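Flavodoxin (Streptococcus pneumoniae serotype 4, PDB 5LJL) binds FMN and probably serves as a low-potential electron donor to a number of redox enzymes. Local coordinates at residues A3-F9 and L32-E38; A50-A56 and K84-V89; F99-D104 and C121-D125; N15-I19 and V88-G92. All blocks are in the same frame, centred on the assembly; numbering follows the deposited sequence.

Contact 1. Residues A3-F9 and L32-E38; sequences ALAKIVF and LDVDVDE
Parallel strands 4-9 and 33-38 form the first beta-alpha-beta unit of the flavodoxin fold with crossover helix 15-29. Both are extended, axes 4.8 Å apart at 14°, with Leu4 opposite Asp33 and Phe9 opposite Glu38. Asp33 N donates to Ala3 O (2.9 Å), Ala5 N to Asp33 O (3.0 Å), Asp35 N to Ala5 O (3.0 Å), Ile7 N to Asp35 O (2.8 Å), Asp37 N to Ile7 O (2.9 Å) and Phe9 N to Asp37 O (3.0 Å). Lys6 N and Val8 N turn the other way, to Ile52 and Ile54 of strand 52-56, while Leu4 N is taken by the Asp51 carboxylate. Ala5, Ile7, Val34 and Val36 line the face under helix 15-29. On the other face, Lys6 NZ forms a salt bridge with Asp35 OD2 (2.9 Å), and a water donates to Ile7 O (3.0 Å) and Asp37 OD2 (2.7 Å). Phe9, chi1 p, swings its ring across the neighbouring strand, putting Glu38 CA 3.9 Å from the ring centroid in a CH-pi contact.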
loop_
_atom_site.group_PDB
_atom_site.type_symbol
_atom_site.label_atom_id
_atom_site.label_comp_id
_atom_site.label_asym_id
_atom_site.label_seq_id
_atom_site.Cartn_x
_atom_site.Cartn_y
_atom_site.Cartn_z
ATOM N N ALA A 3 0.926 -8.802 -15.170
ATOM C CA ALA A 3 2.103 -8.378 -14.381
ATOM C C ALA A 3 1.918 -9.043 -12.986
ATOM O O ALA A 3 0.876 -9.658 -12.756
ATOM C CB ALA A 3 2.139 -6.853 -14.289
ATOM N N LEU A 4 2.893 -8.880 -12.090
ATOM C CA LEU A 4 2.826 -9.350 -10.692
ATOM C C LEU A 4 2.788 -8.138 -9.715
ATOM O O LEU A 4 3.671 -7.293 -9.793
ATOM C CB LEU A 4 4.046 -10.204 -10.392
ATOM C CG LEU A 4 4.155 -10.654 -8.904
ATOM C CD1 LEU A 4 2.890 -11.334 -8.512
ATOM C CD2 LEU A 4 5.408 -11.505 -8.647
ATOM N N ALA A 5 1.716 -7.996 -8.932
ATOM C CA ALA A 5 1.590 -6.954 -7.893
ATOM C C ALA A 5 1.707 -7.655 -6.509
ATOM O O ALA A 5 1.076 -8.699 -6.295
ATOM C CB ALA A 5 0.279 -6.264 -8.013
ATOM N N LYS A 6 2.520 -7.089 -5.592
ATOM C CA LYS A 6 2.631 -7.559 -4.169
ATOM C C LYS A 6 2.068 -6.443 -3.303
ATOM O O LYS A 6 2.536 -5.295 -3.411
ATOM C CB LYS A 6 4.053 -7.923 -3.836
ATOM C CG LYS A 6 4.515 -9.259 -4.427
ATOM C CD LYS A 6 5.979 -9.523 -4.081
ATOM C CE LYS A 6 6.558 -10.870 -4.504
ATOM N NZ LYS A 6 5.843 -11.969 -3.886
ATOM N N ILE A 7 0.990 -6.740 -2.598
ATOM C CA ILE A 7 0.350 -5.805 -1.670
ATOM C C ILE A 7 0.675 -6.247 -0.247
ATOM O O ILE A 7 0.403 -7.435 0.126
ATOM C CB ILE A 7 -1.201 -5.773 -1.908
ATOM C CG1 ILE A 7 -1.548 -5.360 -3.339
ATOM C CG2 ILE A 7 -1.943 -4.909 -0.872
ATOM C CD1 ILE A 7 -3.041 -5.482 -3.668
ATOM N N VAL A 8 1.258 -5.355 0.544
ATOM C CA VAL A 8 1.608 -5.669 1.943
ATOM C C VAL A 8 0.791 -4.767 2.818
ATOM O O VAL A 8 0.811 -3.534 2.618
ATOM C CB VAL A 8 3.117 -5.526 2.176
ATOM C CG1 VAL A 8 3.458 -5.863 3.635
ATOM C CG2 VAL A 8 3.868 -6.405 1.192
ATOM N N PHE A 9 0.102 -5.336 3.796
ATOM C CA PHE A 9 -0.786 -4.565 4.645
ATOM C C PHE A 9 -0.491 -4.716 6.145
ATOM O O PHE A 9 0.117 -5.723 6.591
ATOM C CB PHE A 9 -2.283 -4.849 4.381
ATOM C CG PHE A 9 -2.757 -6.199 4.839
ATOM C CD1 PHE A 9 -3.145 -6.396 6.157
ATOM C CD2 PHE A 9 -2.790 -7.262 3.939
ATOM C CE1 PHE A 9 -3.588 -7.659 6.560
ATOM C CE2 PHE A 9 -3.224 -8.524 4.328
ATOM C CZ PHE A 9 -3.599 -8.707 5.643
ATOM N N LEU A 32 -3.877 -9.168 -13.564
ATOM C CA LEU A 32 -2.592 -9.330 -12.873
ATOM C C LEU A 32 -2.631 -10.550 -11.899
ATOM O O LEU A 32 -3.699 -10.953 -11.430
ATOM C CB LEU A 32 -2.185 -8.059 -12.083
ATOM C CG LEU A 32 -1.831 -6.814 -12.868
ATOM C CD1 LEU A 32 -3.051 -6.093 -13.418
ATOM C CD2 LEU A 32 -1.036 -5.877 -11.967
ATOM N N ASP A 33 -1.437 -11.083 -11.636
ATOM C CA ASP A 33 -1.239 -11.990 -10.521
ATOM C C ASP A 33 -1.034 -11.081 -9.333
ATOM O O ASP A 33 -0.258 -10.137 -9.445
ATOM C CB ASP A 33 0.011 -12.832 -10.701
ATOM C CG ASP A 33 -0.197 -13.965 -11.669
ATOM O OD1 ASP A 33 0.801 -14.603 -12.032
ATOM O OD2 ASP A 33 -1.360 -14.213 -12.026
ATOM N N VAL A 34 -1.688 -11.374 -8.224
ATOM C CA VAL A 34 -1.504 -10.556 -7.021
ATOM C C VAL A 34 -1.306 -11.379 -5.759
ATOM O O VAL A 34 -2.052 -12.363 -5.522
ATOM C CB VAL A 34 -2.386 -9.274 -6.941
ATOM C CG1 VAL A 34 -3.259 -8.991 -8.156
ATOM C CG2 VAL A 34 -2.890 -8.819 -5.563
ATOM N N ASP A 35 -0.282 -10.999 -5.003
ATOM C CA ASP A 35 -0.094 -11.514 -3.639
ATOM C C ASP A 35 -0.571 -10.449 -2.648
ATOM O O ASP A 35 -0.222 -9.280 -2.840
ATOM C CB ASP A 35 1.387 -11.770 -3.396
ATOM C CG ASP A 35 1.978 -12.798 -4.331
ATOM O OD1 ASP A 35 1.240 -13.717 -4.768
ATOM O OD2 ASP A 35 3.162 -12.657 -4.658
ATOM N N VAL A 36 -1.298 -10.822 -1.593
ATOM C CA VAL A 36 -1.798 -9.911 -0.546
ATOM C C VAL A 36 -1.349 -10.553 0.771
ATOM O O VAL A 36 -1.750 -11.687 1.099
ATOM C CB VAL A 36 -3.341 -9.776 -0.552
ATOM C CG1 VAL A 36 -3.870 -8.808 0.509
ATOM C CG2 VAL A 36 -3.857 -9.360 -1.931
ATOM N N ASP A 37 -0.474 -9.876 1.488
ATOM C CA ASP A 37 0.096 -10.456 2.714
ATOM C C ASP A 37 0.175 -9.431 3.820
ATOM O O ASP A 37 0.484 -8.272 3.576
ATOM C CB ASP A 37 1.491 -10.948 2.422
ATOM C CG ASP A 37 1.520 -12.095 1.452
ATOM O OD1 ASP A 37 1.252 -13.250 1.860
ATOM O OD2 ASP A 37 1.777 -11.867 0.272
ATOM N N GLU A 38 -0.066 -9.879 5.065
ATOM C CA GLU A 38 0.199 -9.042 6.224
ATOM C C GLU A 38 1.667 -8.878 6.369
ATOM O O GLU A 38 2.437 -9.807 5.997
ATOM C CB GLU A 38 -0.422 -9.638 7.480
ATOM C CG GLU A 38 -0.536 -8.624 8.586
ATOM C CD GLU A 38 -0.890 -9.240 9.926
ATOM O OE1 GLU A 38 -1.080 -10.495 9.993
ATOM O OE2 GLU A 38 -0.944 -8.450 10.916
HETATM O O HOH W 1 2.514 -9.380 -0.608
#

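Contact 2. Residues A50-A56 and K84-V89; sequences ADIAIVA and KIYGVV
Ala50, a loop residue, leads into the middle of the parallel flavodoxin sheet, where strands 52-56 and 85-89 lie side by side (axes 4.7 Å apart, 15°) as strands of a beta-alpha-beta unit crossing over through helix 67-77. Ala50 O accepts from Lys84 NZ at 3.1 Å; that ammonium also reaches Leu48 O. Asp51 O takes Ile85 N at 3.3 Å, a long first rung, while its OD1 turns to Leu4 N. Ile52 pairs with Ile85, CG1 to CB 4.2 Å. Ala53 N donates to Ile85 O (2.9 Å) and Ala53 O receives Gly87 N (3.2 Å); opposite it Tyr86, chi1 p, sends its ring away to stack on Phe110 and bond Asp107. Ile54 faces Gly87, which has no side chain, and packs on Leu27 and Leu143 of the helices over that face. Val55 N donates to Gly87 O (3.2 Å) and Val55 O accepts from Val89 N (3.0 Å). Ala56 completes the register against Val89, its CB 3.5 Å from Val89 CG2.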
loop_
_atom_site.group_PDB
_atom_site.type_symbol
_atom_site.label_atom_id
_atom_site.label_comp_id
_atom_site.label_asym_id
_atom_site.label_seq_id
_atom_site.Cartn_x
_atom_site.Cartn_y
_atom_site.Cartn_z
ATOM N N ALA A 50 8.514 -8.315 -7.866
ATOM C CA ALA A 50 7.261 -7.860 -8.441
ATOM C C ALA A 50 7.428 -6.703 -9.413
ATOM O O ALA A 50 8.423 -6.002 -9.411
ATOM C CB ALA A 50 6.356 -7.425 -7.332
ATOM N N ASP A 51 6.407 -6.471 -10.209
ATOM C CA ASP A 51 6.373 -5.271 -11.082
ATOM C C ASP A 51 5.753 -4.110 -10.344
ATOM O O ASP A 51 6.121 -2.929 -10.601
ATOM C CB ASP A 51 5.564 -5.593 -12.306
ATOM C CG ASP A 51 6.135 -6.793 -13.075
ATOM O OD1 ASP A 51 5.439 -7.846 -13.169
ATOM O OD2 ASP A 51 7.277 -6.687 -13.548
ATOM N N ILE A 52 4.782 -4.399 -9.472
ATOM C CA ILE A 52 4.100 -3.334 -8.684
ATOM C C ILE A 52 4.238 -3.688 -7.240
ATOM O O ILE A 52 4.050 -4.837 -6.856
ATOM C CB ILE A 52 2.603 -3.229 -9.037
ATOM C CG1 ILE A 52 2.428 -2.637 -10.465
ATOM C CG2 ILE A 52 1.810 -2.408 -7.998
ATOM C CD1 ILE A 52 1.062 -2.940 -11.023
ATOM N N ALA A 53 4.637 -2.708 -6.447
ATOM C CA ALA A 53 4.724 -2.787 -4.948
ATOM C C ALA A 53 3.720 -1.844 -4.296
ATOM O O ALA A 53 3.814 -0.641 -4.568
ATOM C CB ALA A 53 6.129 -2.419 -4.491
ATOM N N ILE A 54 2.850 -2.355 -3.420
ATOM C CA ILE A 54 1.823 -1.556 -2.736
ATOM C C ILE A 54 1.913 -1.827 -1.222
ATOM O O ILE A 54 1.993 -3.021 -0.792
ATOM C CB ILE A 54 0.423 -1.846 -3.264
ATOM C CG1 ILE A 54 0.284 -1.479 -4.761
ATOM C CG2 ILE A 54 -0.657 -1.186 -2.426
ATOM C CD1 ILE A 54 -0.848 -2.120 -5.453
ATOM N N VAL A 55 1.870 -0.744 -0.446
ATOM C CA VAL A 55 1.689 -0.810 0.996
ATOM C C VAL A 55 0.336 -0.222 1.324
ATOM O O VAL A 55 -0.001 0.870 0.838
ATOM C CB VAL A 55 2.799 -0.098 1.797
ATOM C CG1 VAL A 55 2.412 0.125 3.243
ATOM C CG2 VAL A 55 4.106 -0.868 1.620
ATOM N N ALA A 56 -0.395 -0.973 2.150
ATOM C CA ALA A 56 -1.644 -0.494 2.740
ATOM C C ALA A 56 -1.437 -0.445 4.240
ATOM O O ALA A 56 -1.201 -1.485 4.871
ATOM C CB ALA A 56 -2.777 -1.475 2.354
ATOM N N LYS A 84 10.581 -0.305 -10.470
ATOM C CA LYS A 84 9.320 -0.784 -9.925
ATOM C C LYS A 84 8.345 0.413 -9.854
ATOM O O LYS A 84 8.775 1.527 -9.651
ATOM C CB LYS A 84 9.491 -1.351 -8.508
ATOM C CG LYS A 84 10.636 -2.369 -8.270
ATOM C CD LYS A 84 10.426 -3.626 -9.012
ATOM C CE LYS A 84 11.519 -4.668 -8.769
ATOM N NZ LYS A 84 11.441 -5.743 -9.788
ATOM N N ILE A 85 7.066 0.133 -10.000
ATOM C CA ILE A 85 5.951 1.088 -9.831
ATOM C C ILE A 85 5.408 0.850 -8.407
ATOM O O ILE A 85 5.229 -0.343 -7.995
ATOM C CB ILE A 85 4.821 0.818 -10.852
ATOM C CG1 ILE A 85 5.311 0.800 -12.308
ATOM C CG2 ILE A 85 3.611 1.800 -10.705
ATOM C CD1 ILE A 85 6.335 1.799 -12.618
ATOM N N TYR A 86 5.098 1.925 -7.662
ATOM C CA TYR A 86 4.506 1.703 -6.349
ATOM C C TYR A 86 3.223 2.538 -6.169
ATOM O O TYR A 86 2.988 3.505 -6.866
ATOM C CB TYR A 86 5.495 2.042 -5.214
ATOM C CG TYR A 86 5.702 3.530 -4.947
ATOM C CD1 TYR A 86 4.913 4.221 -4.028
ATOM C CD2 TYR A 86 6.760 4.209 -5.535
ATOM C CE1 TYR A 86 5.125 5.590 -3.773
ATOM C CE2 TYR A 86 6.996 5.568 -5.286
ATOM C CZ TYR A 86 6.207 6.245 -4.377
ATOM O OH TYR A 86 6.422 7.593 -4.167
ATOM N N GLY A 87 2.489 2.174 -5.145
ATOM C CA GLY A 87 1.439 3.008 -4.604
ATOM C C GLY A 87 1.217 2.722 -3.142
ATOM O O GLY A 87 1.642 1.657 -2.613
ATOM N N VAL A 88 0.556 3.659 -2.490
ATOM C CA VAL A 88 0.312 3.561 -1.040
ATOM C C VAL A 88 -1.123 3.959 -0.724
ATOM O O VAL A 88 -1.653 4.960 -1.253
ATOM C CB VAL A 88 1.279 4.414 -0.168
ATOM C CG1 VAL A 88 1.200 4.068 1.306
ATOM C CG2 VAL A 88 2.695 4.207 -0.632
ATOM N N VAL A 89 -1.779 3.135 0.078
ATOM C CA VAL A 89 -3.128 3.439 0.555
ATOM C C VAL A 89 -3.256 3.239 2.065
ATOM O O VAL A 89 -2.410 2.562 2.663
ATOM C CB VAL A 89 -4.179 2.536 -0.189
ATOM C CG1 VAL A 89 -4.094 2.733 -1.686
ATOM C CG2 VAL A 89 -4.079 1.051 0.272
#

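Contact 3. Residues F99-D104 and C121-D125; sequences FCKAVD and CVKVD
Lys123 lays its aliphatic chain over the start of helix 101-113, CB 3.8 Å from Phe99 CE2 and CG 3.7 Å from Cys100 CB. This is the last beta-alpha-beta unit of the flavodoxin fold, in which helix 101-113 packs on the edge strand 116-125 that follows it. Cys100 occupies the N-cap position with phi/psi 53/30, a left-handed conformation that turns the chain into the helix; its O accepts Val103 N at 2.9 Å. Within the first turn, Val103 (chi1 t) sets CG1 3.8 Å from Cys121 CB and 4.1 Å from Lys123 CE. The Lys123 chain is m at chi1 and t from there on, nearly fully stretched, so NZ reaches Asp104 OD1 in a 2.8 Å salt bridge. On the other face of the sheet Val122 and Val124 pack against helix 130-146. Phe99, chi1 t, presents its ring edge to Asp125 OD2, 3.8 Å from CE1. A water accepts from Lys123 NZ (2.9 Å) and donates to Phe99 O (2.7 Å).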
loop_
_atom_site.group_PDB
_atom_site.type_symbol
_atom_site.label_atom_id
_atom_site.label_comp_id
_atom_site.label_asym_id
_atom_site.label_seq_id
_atom_site.Cartn_x
_atom_site.Cartn_y
_atom_site.Cartn_z
ATOM N N PHE A 99 -3.909 12.093 10.603
ATOM C CA PHE A 99 -4.710 11.290 9.682
ATOM C C PHE A 99 -3.870 10.688 8.586
ATOM O O PHE A 99 -3.319 11.381 7.738
ATOM C CB PHE A 99 -5.807 12.157 9.025
ATOM C CG PHE A 99 -6.717 11.428 8.105
ATOM C CD1 PHE A 99 -7.776 10.728 8.606
ATOM C CD2 PHE A 99 -6.523 11.455 6.724
ATOM C CE1 PHE A 99 -8.653 10.087 7.742
ATOM C CE2 PHE A 99 -7.371 10.834 5.864
ATOM C CZ PHE A 99 -8.421 10.113 6.373
ATOM N N CYS A 100 -3.809 9.372 8.617
ATOM C CA CYS A 100 -3.056 8.651 7.599
ATOM C C CYS A 100 -1.614 9.116 7.435
ATOM O O CYS A 100 -1.027 8.920 6.343
ATOM C CB CYS A 100 -3.843 8.601 6.273
ATOM S SG CYS A 100 -5.337 7.622 6.288
ATOM N N LYS A 101 -0.957 9.621 8.478
ATOM C CA LYS A 101 0.423 10.061 8.318
ATOM C C LYS A 101 1.319 8.863 7.931
ATOM O O LYS A 101 2.281 9.086 7.225
ATOM C CB LYS A 101 0.945 10.788 9.531
ATOM C CG LYS A 101 2.424 11.106 9.446
ATOM C CD LYS A 101 2.749 12.203 10.383
ATOM C CE LYS A 101 4.247 12.439 10.390
ATOM N NZ LYS A 101 4.515 13.813 10.892
ATOM N N ALA A 102 1.015 7.635 8.360
ATOM C CA ALA A 102 1.843 6.495 7.939
ATOM C C ALA A 102 1.820 6.304 6.381
ATOM O O ALA A 102 2.813 5.801 5.813
ATOM C CB ALA A 102 1.488 5.174 8.670
ATOM N N VAL A 103 0.712 6.668 5.728
ATOM C CA VAL A 103 0.595 6.601 4.241
ATOM C C VAL A 103 1.641 7.560 3.626
ATOM O O VAL A 103 2.444 7.158 2.734
ATOM C CB VAL A 103 -0.868 6.891 3.730
ATOM C CG1 VAL A 103 -0.891 7.056 2.210
ATOM C CG2 VAL A 103 -1.885 5.881 4.259
ATOM N N ASP A 104 1.705 8.780 4.153
ATOM C CA ASP A 104 2.674 9.757 3.709
ATOM C C ASP A 104 4.092 9.268 3.964
ATOM O O ASP A 104 4.981 9.403 3.103
ATOM C CB ASP A 104 2.451 11.110 4.397
ATOM C CG ASP A 104 1.301 11.849 3.866
ATOM O OD1 ASP A 104 0.644 11.444 2.874
ATOM O OD2 ASP A 104 1.019 12.906 4.481
ATOM N N CYS A 121 -1.781 8.688 -3.783
ATOM C CA CYS A 121 -2.105 7.800 -2.642
ATOM C C CYS A 121 -3.588 7.984 -2.286
ATOM O O CYS A 121 -4.136 9.057 -2.490
ATOM C CB CYS A 121 -1.170 8.113 -1.448
ATOM S SG CYS A 121 -1.486 9.721 -0.733
ATOM N N VAL A 122 -4.198 6.931 -1.748
ATOM C CA VAL A 122 -5.620 6.946 -1.373
ATOM C C VAL A 122 -5.699 6.817 0.138
ATOM O O VAL A 122 -5.340 5.764 0.657
ATOM C CB VAL A 122 -6.402 5.802 -2.078
ATOM C CG1 VAL A 122 -7.904 5.910 -1.727
ATOM C CG2 VAL A 122 -6.193 5.877 -3.621
ATOM N N LYS A 123 -6.307 7.801 0.787
ATOM C CA LYS A 123 -6.496 7.842 2.253
ATOM C C LYS A 123 -8.013 7.774 2.529
ATOM O O LYS A 123 -8.794 8.466 1.852
ATOM C CB LYS A 123 -5.935 9.125 2.836
ATOM C CG LYS A 123 -4.434 9.238 2.673
ATOM C CD LYS A 123 -4.039 10.668 2.959
ATOM C CE LYS A 123 -2.520 10.766 3.064
ATOM N NZ LYS A 123 -2.049 12.184 3.014
ATOM N N VAL A 124 -8.403 6.818 3.378
ATOM C CA VAL A 124 -9.806 6.490 3.660
ATOM C C VAL A 124 -10.041 6.771 5.153
ATOM O O VAL A 124 -9.272 6.375 6.021
ATOM C CB VAL A 124 -10.088 5.021 3.377
ATOM C CG1 VAL A 124 -11.491 4.589 3.831
ATOM C CG2 VAL A 124 -9.802 4.683 1.882
ATOM N N ASP A 125 -11.131 7.455 5.451
ATOM C CA ASP A 125 -11.500 7.703 6.873
ATOM C C ASP A 125 -12.195 6.464 7.410
ATOM O O ASP A 125 -13.289 6.119 6.938
ATOM C CB ASP A 125 -12.439 8.921 6.934
ATOM C CG ASP A 125 -12.413 9.623 8.335
ATOM O OD1 ASP A 125 -12.845 10.766 8.409
ATOM O OD2 ASP A 125 -11.910 9.079 9.313
HETATM O O HOH W 2 -2.976 13.050 5.677
#

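Contact 4. Residues N15-I19 and V88-G92; sequences NTEEI and VVGSG. With PO4 (phosphate ion), chain B.
The first turn of helix 15-29 meets the C-terminal end of strand 85-92 at the phosphate-binding loop of the flavodoxin fold, here holding a phosphate ion where, as in other flavodoxins, the FMN phosphate is expected. Helix 15-19 and strand 88-92 run 147° apart, axes 7.3 Å at closest. Ile19, chi1 m and chi2 t, points toward the strand, CG2 3.5 Å from Val89 CG2 (chi1 m) and CD1 3.7 Å from Ser91 CB. Thr16, chi1 m, places OG1 3.4 Å from Ser91 N, which donates a weak hydrogen bond, while the same hydroxyl donates to phosphate O3 (3.2 Å). Ser91 is t, carrying OG within 3.6 Å of Asn15 CB and on to Leu126 O. The helix start supplies Asn15 N to phosphate O2 (2.9 Å) and Thr16 N to O1 (2.8 Å); Ser11, Thr13 and Met12 complete the site. Asn15, chi1 m, turns ND2 to a water (3.1 Å) that donates to Ser91 OG (2.7 Å) and to phosphate O3 (2.6 Å).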
loop_
_atom_site.group_PDB
_atom_site.type_symbol
_atom_site.label_atom_id
_atom_site.label_comp_id
_atom_site.label_asym_id
_atom_site.label_seq_id
_atom_site.Cartn_x
_atom_site.Cartn_y
_atom_site.Cartn_z
ATOM N N ASN A 15 -10.018 -2.321 8.811
ATOM C CA ASN A 15 -10.345 -1.406 7.721
ATOM C C ASN A 15 -9.314 -1.447 6.638
ATOM O O ASN A 15 -9.630 -1.418 5.411
ATOM C CB ASN A 15 -10.528 0.011 8.197
ATOM C CG ASN A 15 -11.732 0.165 9.114
ATOM O OD1 ASN A 15 -12.748 -0.489 8.925
ATOM N ND2 ASN A 15 -11.606 0.971 10.107
ATOM N N THR A 16 -8.048 -1.415 7.047
ATOM C CA THR A 16 -6.966 -1.394 6.105
ATOM C C THR A 16 -6.841 -2.684 5.362
ATOM O O THR A 16 -6.534 -2.676 4.179
ATOM C CB THR A 16 -5.622 -0.917 6.755
ATOM O OG1 THR A 16 -5.844 0.381 7.344
ATOM C CG2 THR A 16 -4.523 -0.833 5.729
ATOM N N GLU A 17 -7.127 -3.827 6.010
ATOM C CA GLU A 17 -7.163 -5.092 5.307
ATOM C C GLU A 17 -8.224 -5.127 4.180
ATOM O O GLU A 17 -7.919 -5.549 3.026
ATOM C CB GLU A 17 -7.307 -6.337 6.225
ATOM C CG GLU A 17 -7.209 -7.607 5.442
ATOM C CD GLU A 17 -7.252 -8.897 6.215
ATOM O OE1 GLU A 17 -7.355 -8.889 7.457
ATOM O OE2 GLU A 17 -7.107 -9.941 5.489
ATOM N N GLU A 18 -9.380 -4.573 4.475
ATOM C CA GLU A 18 -10.486 -4.539 3.531
ATOM C C GLU A 18 -10.104 -3.680 2.297
ATOM O O GLU A 18 -10.377 -4.034 1.150
ATOM C CB GLU A 18 -11.705 -3.920 4.171
ATOM C CG GLU A 18 -12.852 -3.873 3.230
ATOM C CD GLU A 18 -14.153 -3.643 3.910
ATOM O OE1 GLU A 18 -15.107 -4.340 3.503
ATOM O OE2 GLU A 18 -14.212 -2.767 4.813
ATOM N N ILE A 19 -9.425 -2.585 2.567
ATOM C CA ILE A 19 -8.916 -1.685 1.513
ATOM C C ILE A 19 -7.904 -2.360 0.639
ATOM O O ILE A 19 -7.956 -2.196 -0.595
ATOM C CB ILE A 19 -8.367 -0.423 2.191
ATOM C CG1 ILE A 19 -9.532 0.447 2.746
ATOM C CG2 ILE A 19 -7.350 0.318 1.340
ATOM C CD1 ILE A 19 -9.015 1.454 3.803
ATOM N N VAL A 88 0.556 3.659 -2.490
ATOM C CA VAL A 88 0.312 3.561 -1.040
ATOM C C VAL A 88 -1.123 3.959 -0.724
ATOM O O VAL A 88 -1.653 4.960 -1.253
ATOM C CB VAL A 88 1.279 4.414 -0.168
ATOM C CG1 VAL A 88 1.200 4.068 1.306
ATOM C CG2 VAL A 88 2.695 4.207 -0.632
ATOM N N VAL A 89 -1.779 3.135 0.078
ATOM C CA VAL A 89 -3.128 3.439 0.555
ATOM C C VAL A 89 -3.256 3.239 2.065
ATOM O O VAL A 89 -2.410 2.562 2.663
ATOM C CB VAL A 89 -4.179 2.536 -0.189
ATOM C CG1 VAL A 89 -4.094 2.733 -1.686
ATOM C CG2 VAL A 89 -4.079 1.051 0.272
ATOM N N GLY A 90 -4.378 3.654 2.691
ATOM C CA GLY A 90 -4.536 3.332 4.083
ATOM C C GLY A 90 -5.797 3.880 4.649
ATOM O O GLY A 90 -6.429 4.685 4.012
ATOM N N SER A 91 -6.148 3.380 5.820
ATOM C CA SER A 91 -7.234 3.974 6.603
ATOM C C SER A 91 -6.712 4.726 7.779
ATOM O O SER A 91 -5.659 4.368 8.346
ATOM C CB SER A 91 -8.199 2.886 7.102
ATOM O OG SER A 91 -9.288 3.414 7.898
ATOM N N GLY A 92 -7.458 5.767 8.169
ATOM C CA GLY A 92 -7.080 6.514 9.353
ATOM C C GLY A 92 -8.276 7.251 9.960
ATOM O O GLY A 92 -9.415 7.058 9.592
HETATM P P PO4 B . -7.389 -0.463 10.628
HETATM O O1 PO4 B . -6.890 -1.427 9.624
HETATM O O2 PO4 B . -8.843 -0.721 10.968
HETATM O O3 PO4 B . -7.241 0.925 10.127
HETATM O O4 PO4 B . -6.620 -0.594 11.851
HETATM O O HOH W 3 -9.031 2.706 10.503
#

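Contacts 1 and 2 are backbone ladders within one parallel sheet, joined because strands 4-9 and 52-56 are neighbours: Val8 N lies 2.8 Å from Ile54 O. Contact 1 ends at an edge strand, bringing charged side chains and water to one face, whereas contact 2 is buried, its strand side chains mostly apolar, with Asp51 and Lys84 at the loop end. Contact 3, at the other edge, is helix-on-strand packing held by side chains, again with a surface salt bridge. Contact 4 shares Val88 and Val89 with contact 2 but packs a helix on the strand's far end, buried, apolar at Ile19 and Val89 but polar where Thr16 and Ser91 border the phosphate site; strand 116-125 ties it to contact 3.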